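PDB 6C87: Rab GDP dissociation inhibitor alpha from Naegleria fowleri, which probably binds prenylated, GDP-bound Rab GTPases, slows their release of GDP and carries them between membranes and cytosol. Local coordinates for the interface of chains A and B. Residues are numbered along the deposited sequence; one frame, centred on the assembly and turned at random. Chains: chain A/B, Rab GDP dissociation inhibitor alpha.

The interface of chains A and B. Residues chain A 109-111; chain B 113, 229-231.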
loop_
_atom_site.group_PDB
_atom_site.type_symbol
_atom_site.label_atom_id
_atom_site.label_comp_id
_atom_site.label_asym_id
_atom_site.label_seq_id
_atom_site.Cartn_x
_atom_site.Cartn_y
_atom_site.Cartn_z
ATOM N N MET A 109 -30.124 -4.219 9.773
ATOM C CA MET A 109 -29.990 -2.820 9.398
ATOM C C MET A 109 -30.218 -2.657 7.902
ATOM O O MET A 109 -29.581 -3.342 7.098
ATOM C CB MET A 109 -28.604 -2.302 9.786
ATOM C CG MET A 109 -28.372 -0.866 9.433
ATOM S SD MET A 109 -26.927 -0.217 10.279
ATOM C CE MET A 109 -27.470 1.469 10.498
ATOM N N GLU A 110 -31.155 -1.788 7.535
ATOM C CA GLU A 110 -31.503 -1.532 6.146
ATOM C C GLU A 110 -31.141 -0.102 5.754
ATOM O O GLU A 110 -31.527 0.853 6.438
ATOM C CB GLU A 110 -32.991 -1.768 5.890
ATOM C CG GLU A 110 -33.390 -1.416 4.464
ATOM C CD GLU A 110 -34.872 -1.563 4.204
ATOM O OE1 GLU A 110 -35.591 -2.062 5.102
ATOM O OE2 GLU A 110 -35.316 -1.161 3.103
ATOM N N PHE A 111 -30.437 0.046 4.634
ATOM C CA PHE A 111 -30.204 1.351 4.031
ATOM C C PHE A 111 -31.222 1.556 2.919
ATOM O O PHE A 111 -31.423 0.670 2.080
ATOM C CB PHE A 111 -28.779 1.472 3.485
ATOM C CG PHE A 111 -27.736 1.612 4.553
ATOM C CD1 PHE A 111 -27.640 2.774 5.294
ATOM C CD2 PHE A 111 -26.855 0.577 4.825
ATOM C CE1 PHE A 111 -26.679 2.908 6.290
ATOM C CE2 PHE A 111 -25.894 0.705 5.821
ATOM C CZ PHE A 111 -25.807 1.870 6.554
ATOM N N LEU B 113 -36.060 -5.249 -0.249
ATOM C CA LEU B 113 -35.131 -6.346 -0.086
ATOM C C LEU B 113 -35.827 -7.550 0.547
ATOM O O LEU B 113 -36.832 -7.436 1.251
ATOM C CB LEU B 113 -33.914 -5.919 0.738
ATOM C CG LEU B 113 -34.154 -5.274 2.094
ATOM C CD1 LEU B 113 -34.341 -6.330 3.158
ATOM C CD2 LEU B 113 -32.985 -4.378 2.438
ATOM N N TYR B 229 -28.108 -2.804 0.170
ATOM C CA TYR B 229 -29.121 -2.378 1.124
ATOM C C TYR B 229 -29.029 -3.098 2.457
ATOM O O TYR B 229 -29.480 -2.551 3.468
ATOM C CB TYR B 229 -30.528 -2.619 0.553
ATOM C CG TYR B 229 -30.690 -2.122 -0.861
ATOM C CD1 TYR B 229 -30.622 -0.768 -1.171
ATOM C CD2 TYR B 229 -30.884 -3.022 -1.895
ATOM C CE1 TYR B 229 -30.753 -0.334 -2.477
ATOM C CE2 TYR B 229 -31.014 -2.600 -3.189
ATOM C CZ TYR B 229 -30.951 -1.263 -3.481
ATOM O OH TYR B 229 -31.085 -0.867 -4.791
ATOM N N GLY B 230 -28.423 -4.279 2.491
ATOM C CA GLY B 230 -28.265 -5.069 3.692
ATOM C C GLY B 230 -29.238 -6.237 3.730
ATOM O O GLY B 230 -30.114 -6.394 2.875
ATOM N N LYS B 231 -29.025 -7.091 4.738
ATOM C CA LYS B 231 -29.831 -8.267 5.074
ATOM C C LYS B 231 -29.705 -9.465 4.124
ATOM O O LYS B 231 -29.528 -10.595 4.593
ATOM C CB LYS B 231 -31.304 -7.852 5.193
ATOM C CG LYS B 231 -31.652 -7.136 6.498
ATOM C CD LYS B 231 -32.793 -6.162 6.269
ATOM C CE LYS B 231 -33.568 -5.842 7.529
ATOM N NZ LYS B 231 -34.824 -5.107 7.180
HETATM O O HOH W 1 -35.492 -2.261 8.156
#
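A:Glu110 reaches across to B:Leu113 and B:Lys231, while the backbone next to it bonds to B:Tyr229. Both chains are copies of a Rab GDP dissociation inhibitor. The patch is part of an interface that is not an exact two-fold and may reflect crystal packing.

A:Glu110 has the most surface buried here, 54 Å². Its CG lies anti to the backbone N (chi1 176°) and the chain runs on extended, which brings CG against B:Leu113 and the carboxylate near B:Lys231. The methylene CG rests on methyl CD2 of B:Leu113 at 3.6 Å. The same methyl also lies 3.8 Å from the carboxylate carbon CD of A:Glu110. Carboxylate oxygen OE1 forms a loose salt bridge with the ammonium NZ of B:Lys231, at 3.8 Å. Water 1 joins this pair, 3.1 Å from OE1 of A:Glu110 and 3.1 Å from NZ of B:Lys231. The lysine side chain is extended beyond CG and passes A:Glu110 at a slant.

B:Tyr229 ends helix 212-229. Its carbonyl O accepts a hydrogen bond from the backbone N of A:Phe111, the first residue of strand 111-113, at 3.0 Å. The bond is nearly straight (172° at H) and falls on a lone pair in the carbonyl plane. CB and ring carbon CD1 of B:Tyr229 lie beside the carbonyl O of A:Phe111, with CD1 at 3.6 Å.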